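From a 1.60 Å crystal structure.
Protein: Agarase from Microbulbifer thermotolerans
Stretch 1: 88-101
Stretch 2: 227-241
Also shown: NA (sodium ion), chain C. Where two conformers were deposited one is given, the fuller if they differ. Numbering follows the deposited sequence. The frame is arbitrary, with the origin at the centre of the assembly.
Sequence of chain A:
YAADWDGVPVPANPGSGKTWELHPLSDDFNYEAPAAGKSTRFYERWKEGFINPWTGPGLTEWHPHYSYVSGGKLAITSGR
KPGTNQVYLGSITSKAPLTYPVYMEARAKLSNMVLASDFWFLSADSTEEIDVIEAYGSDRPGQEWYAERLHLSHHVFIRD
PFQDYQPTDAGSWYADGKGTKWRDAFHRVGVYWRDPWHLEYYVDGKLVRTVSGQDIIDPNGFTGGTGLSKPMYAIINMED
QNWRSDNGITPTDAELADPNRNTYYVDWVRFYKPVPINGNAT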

# COMPACT_ATOMS: atom_id res chain seq x y z
N TYR A 88 -4.76 -9.03 15.20
CA TYR A 88 -3.88 -9.74 14.31
C TYR A 88 -4.20 -9.35 12.87
O TYR A 88 -5.36 -9.38 12.47
CB TYR A 88 -4.03 -11.25 14.48
CG TYR A 88 -3.40 -11.88 15.71
CD1 TYR A 88 -2.19 -11.44 16.21
CD2 TYR A 88 -4.01 -12.98 16.30
CE1 TYR A 88 -1.61 -12.06 17.32
CE2 TYR A 88 -3.44 -13.61 17.40
CZ TYR A 88 -2.24 -13.13 17.89
OH TYR A 88 -1.64 -13.76 18.97
N LEU A 89 -3.16 -8.97 12.13
CA LEU A 89 -3.31 -8.50 10.74
C LEU A 89 -2.26 -9.10 9.81
O LEU A 89 -1.10 -9.29 10.20
CB LEU A 89 -3.22 -6.97 10.66
CG LEU A 89 -4.27 -6.19 11.44
CD1 LEU A 89 -3.99 -4.70 11.41
CD2 LEU A 89 -5.65 -6.48 10.87
N GLY A 90 -2.65 -9.35 8.57
CA GLY A 90 -1.70 -9.81 7.57
C GLY A 90 -0.73 -8.73 7.14
O GLY A 90 -1.03 -7.52 7.17
N SER A 91 0.44 -9.19 6.70
CA SER A 91 1.45 -8.31 6.12
C SER A 91 2.45 -9.14 5.37
O SER A 91 2.88 -10.17 5.88
CB SER A 91 2.18 -7.52 7.20
OG SER A 91 3.18 -6.69 6.62
N ILE A 92 2.81 -8.70 4.17
CA ILE A 92 3.94 -9.28 3.44
C ILE A 92 4.81 -8.13 2.93
O ILE A 92 4.33 -7.00 2.71
CB ILE A 92 3.49 -10.25 2.29
CG1 ILE A 92 3.03 -9.48 1.04
CG2 ILE A 92 2.44 -11.24 2.79
CD1 ILE A 92 2.81 -10.40 -0.14
N THR A 93 6.11 -8.43 2.76
CA THR A 93 7.10 -7.45 2.33
C THR A 93 7.98 -8.08 1.25
O THR A 93 8.31 -9.27 1.31
CB THR A 93 7.96 -7.00 3.55
OG1 THR A 93 7.13 -6.33 4.51
CG2 THR A 93 9.06 -6.06 3.13
N SER A 94 8.36 -7.28 0.26
CA SER A 94 9.28 -7.78 -0.77
C SER A 94 10.65 -8.09 -0.16
O SER A 94 11.12 -7.42 0.75
CB SER A 94 9.41 -6.79 -1.94
OG SER A 94 10.02 -5.56 -1.57
N LYS A 95 11.29 -9.13 -0.68
CA LYS A 95 12.64 -9.48 -0.21
C LYS A 95 13.69 -8.49 -0.70
O LYS A 95 14.71 -8.27 -0.02
CB LYS A 95 12.99 -10.90 -0.65
CG LYS A 95 12.20 -11.94 0.11
CD LYS A 95 12.66 -13.36 -0.17
CE LYS A 95 12.18 -14.33 0.91
NZ LYS A 95 12.64 -15.72 0.55
N ALA A 96 13.43 -7.87 -1.85
CA ALA A 96 14.33 -6.87 -2.42
C ALA A 96 13.58 -5.56 -2.62
O ALA A 96 12.38 -5.59 -2.83
CB ALA A 96 14.84 -7.37 -3.76
N PRO A 97 14.30 -4.43 -2.55
CA PRO A 97 13.68 -3.13 -2.71
C PRO A 97 13.72 -2.62 -4.14
O PRO A 97 14.43 -3.18 -4.99
CB PRO A 97 14.55 -2.24 -1.83
CG PRO A 97 15.92 -2.82 -2.03
CD PRO A 97 15.73 -4.30 -2.19
N LEU A 98 12.94 -1.57 -4.37
CA LEU A 98 12.88 -0.86 -5.64
C LEU A 98 13.51 0.51 -5.49
O LEU A 98 13.61 1.05 -4.38
CB LEU A 98 11.44 -0.67 -6.07
CG LEU A 98 10.62 -1.95 -6.19
CD1 LEU A 98 9.21 -1.61 -6.55
CD2 LEU A 98 11.23 -2.90 -7.20
N THR A 99 13.93 1.05 -6.63
CA THR A 99 14.46 2.41 -6.69
C THR A 99 13.83 3.16 -7.85
O THR A 99 13.45 2.57 -8.85
CB THR A 99 15.98 2.44 -6.90
OG1 THR A 99 16.35 1.57 -7.99
CG2 THR A 99 16.72 2.07 -5.58
N TYR A 100 13.73 4.48 -7.72
CA TYR A 100 13.29 5.32 -8.82
C TYR A 100 14.29 5.20 -9.97
O TYR A 100 15.46 4.90 -9.73
CB TYR A 100 13.16 6.78 -8.40
CG TYR A 100 14.50 7.47 -8.20
CD1 TYR A 100 15.16 8.02 -9.29
CD2 TYR A 100 15.09 7.58 -6.95
CE1 TYR A 100 16.38 8.65 -9.13
CE2 TYR A 100 16.33 8.17 -6.80
CZ TYR A 100 16.96 8.72 -7.90
OH TYR A 100 18.18 9.38 -7.76
N PRO A 101 13.84 5.41 -11.21
CA PRO A 101 12.46 5.58 -11.62
C PRO A 101 11.73 4.24 -11.70
O PRO A 101 12.28 3.25 -12.21
CB PRO A 101 12.58 6.19 -13.02
CG PRO A 101 13.88 5.64 -13.55
CD PRO A 101 14.77 5.45 -12.35
NA NA C . 16.70 10.56 0.46
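Stretch 2, residues 227-241: GLSKPMYAIINMEDQ

Stretch 2 runs antiparallel to stretch 1. From Tyr-233 to Glu-239 it is an extended strand, whose axis passes 4.7 Å from that of strand 91-94 with 159° between their directions. Ile-92 and Ile-236 form a hydrogen-bonded pair: Ile-92 N to Ile-236 O and Ile-236 N to Ile-92 O are both 2.9 Å. The ladder continues with Met-238 N to Gly-90 O, 3.3 Å, and Ser-94 N to Ala-234 O, 2.8 Å.

Ile-92 and Ile-236 share one face of the sheet. With chi1 p in the first and m in the second, and chi2 t in both, their CD1 atoms meet at 4.1 Å. Ser-91, Thr-93, Ile-235 and Asn-237 lie on the other face. There Thr-93 OG1 is 3.8 Å from Ile-235 CG1, and Ser-91 OG is 3.6 Å from Asn-237 CB. Leu-89 points toward stretch 2. Its m, t rotamer brings CD1 against the backbone, 3.4 Å from Met-238 O and 3.5 Å from Asp-240 N.

The register shifts by two between Thr-93 and Leu-98. Ser-94 takes the p rotamer, and its OG accepts from Ala-234 N at 3.0 Å while donating to Ala-96 O at 2.7 Å. One hydroxyl thus ties Ser-94 both to Ala-96, two residues on, and to the backbone of stretch 2. A second, single bridge pairs Leu-98 with Met-232: Leu-98 N to Met-232 O and Met-232 N to Leu-98 O are both 2.8 Å. Met-232 points away from stretch 1.

Tyr-233 starts sideways, but its end comes nearer to stretch 1. Chi1 m and chi2 85° turn one ring face to Pro-97, whose CB lies 3.7 Å from the centroid of Tyr-233, a CH-pi contact. Ser-94 O approaches the ring edge, 3.4 Å from Tyr-233 CD2. Pro-97 CB also packs on Pro-231 CB at 3.8 Å.

Tyr-100, with chi1 p, sets its ring edge by Ser-229, with CE2 3.9 Å from Ser-229 CA. Ser-229, also p, directs OG to the sodium ion NA at 2.4 Å; Gly-227 O binds NA at 2.4 Å.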

# COMPACT_ATOMS: atom_id res chain seq x y z
N GLY A 227 15.70 14.09 -0.94
CA GLY A 227 14.37 13.68 -1.39
C GLY A 227 14.07 12.21 -1.15
O GLY A 227 14.72 11.54 -0.35
N LEU A 228 13.08 11.71 -1.89
CA LEU A 228 12.67 10.31 -1.79
C LEU A 228 13.57 9.50 -2.70
O LEU A 228 13.29 9.30 -3.88
CB LEU A 228 11.21 10.16 -2.19
CG LEU A 228 10.23 10.91 -1.30
CD1 LEU A 228 8.85 10.94 -1.93
CD2 LEU A 228 10.20 10.26 0.08
N SER A 229 14.69 9.07 -2.14
CA SER A 229 15.81 8.54 -2.93
C SER A 229 16.33 7.18 -2.49
O SER A 229 17.03 6.52 -3.25
CB SER A 229 16.96 9.55 -2.93
OG SER A 229 17.47 9.72 -1.61
N LYS A 230 16.03 6.76 -1.26
CA LYS A 230 16.51 5.49 -0.74
C LYS A 230 15.74 4.34 -1.38
O LYS A 230 14.56 4.50 -1.74
CB LYS A 230 16.37 5.44 0.78
CG LYS A 230 17.26 6.46 1.48
CD LYS A 230 16.97 6.63 2.96
CE LYS A 230 17.97 7.63 3.52
NZ LYS A 230 17.79 7.98 4.96
N PRO A 231 16.40 3.18 -1.54
CA PRO A 231 15.62 2.03 -2.01
C PRO A 231 14.47 1.73 -1.05
O PRO A 231 14.63 1.89 0.17
CB PRO A 231 16.63 0.89 -2.00
CG PRO A 231 17.98 1.55 -2.02
CD PRO A 231 17.80 2.81 -1.25
N MET A 232 13.32 1.33 -1.59
CA MET A 232 12.17 1.06 -0.73
C MET A 232 11.59 -0.31 -1.00
O MET A 232 11.47 -0.75 -2.15
CB MET A 232 11.06 2.10 -0.94
CG MET A 232 11.48 3.51 -0.59
SD MET A 232 10.07 4.63 -0.74
CE MET A 232 10.92 6.21 -0.73
N TYR A 233 11.19 -0.98 0.08
CA TYR A 233 10.59 -2.30 0.01
C TYR A 233 9.08 -2.16 -0.19
O TYR A 233 8.46 -1.26 0.39
CB TYR A 233 10.88 -3.10 1.29
CG TYR A 233 12.36 -3.38 1.42
CD1 TYR A 233 13.21 -2.44 1.99
CD2 TYR A 233 12.90 -4.55 0.91
CE1 TYR A 233 14.57 -2.66 2.04
CE2 TYR A 233 14.27 -4.77 0.96
CZ TYR A 233 15.07 -3.83 1.53
OH TYR A 233 16.44 -4.04 1.57
N ALA A 234 8.51 -3.03 -1.01
CA ALA A 234 7.07 -3.10 -1.18
C ALA A 234 6.43 -3.81 -0.00
O ALA A 234 6.90 -4.89 0.38
CB ALA A 234 6.75 -3.82 -2.47
N ILE A 235 5.35 -3.24 0.53
CA ILE A 235 4.66 -3.81 1.67
C ILE A 235 3.17 -3.81 1.37
O ILE A 235 2.60 -2.81 0.90
CB ILE A 235 4.93 -2.99 2.96
CG1 ILE A 235 6.45 -2.82 3.18
CG2 ILE A 235 4.27 -3.64 4.16
CD1 ILE A 235 6.80 -1.82 4.26
N ILE A 236 2.55 -4.94 1.64
CA ILE A 236 1.10 -5.08 1.50
C ILE A 236 0.61 -5.50 2.87
O ILE A 236 1.01 -6.55 3.37
CB ILE A 236 0.71 -6.12 0.45
CG1 ILE A 236 1.35 -5.79 -0.92
CG2 ILE A 236 -0.82 -6.16 0.34
CD1 ILE A 236 1.41 -6.98 -1.85
N ASN A 237 -0.24 -4.70 3.50
CA ASN A 237 -0.70 -5.05 4.82
C ASN A 237 -2.07 -4.48 5.11
O ASN A 237 -2.63 -3.77 4.27
CB ASN A 237 0.33 -4.64 5.89
CG ASN A 237 0.34 -3.15 6.19
OD1 ASN A 237 -0.65 -2.45 5.96
ND2 ASN A 237 1.44 -2.66 6.73
N MET A 238 -2.60 -4.80 6.29
CA MET A 238 -3.53 -3.89 6.95
C MET A 238 -2.86 -3.36 8.20
O MET A 238 -1.94 -3.97 8.74
CB MET A 238 -4.85 -4.54 7.33
CG MET A 238 -5.85 -4.64 6.19
SD MET A 238 -7.50 -5.11 6.69
CE MET A 238 -7.35 -6.86 6.85
N GLU A 239 -3.34 -2.21 8.65
CA GLU A 239 -2.89 -1.57 9.88
C GLU A 239 -4.05 -1.04 10.69
O GLU A 239 -4.97 -0.41 10.15
CB GLU A 239 -1.94 -0.42 9.59
CG GLU A 239 -0.60 -0.86 9.03
CD GLU A 239 0.31 0.29 8.62
OE1 GLU A 239 -0.02 1.47 8.92
OE2 GLU A 239 1.36 0.01 7.99
N ASP A 240 -3.98 -1.25 11.99
CA ASP A 240 -4.75 -0.47 12.95
C ASP A 240 -3.81 0.68 13.29
O ASP A 240 -2.76 0.45 13.92
CB ASP A 240 -5.11 -1.30 14.17
CG ASP A 240 -5.83 -0.50 15.21
OD1 ASP A 240 -7.09 -0.42 15.16
OD2 ASP A 240 -5.12 0.10 16.05
N GLN A 241 -4.12 1.89 12.83
CA GLN A 241 -3.22 3.02 12.92
C GLN A 241 -3.53 3.88 14.14
O GLN A 241 -4.70 4.03 14.51
CB GLN A 241 -3.27 3.86 11.64
CG GLN A 241 -2.85 3.05 10.41
CD GLN A 241 -2.88 3.84 9.12
OE1 GLN A 241 -3.68 4.78 8.94
NE2 GLN A 241 -2.02 3.46 8.19
O HOH W 1 19.07 9.57 0.94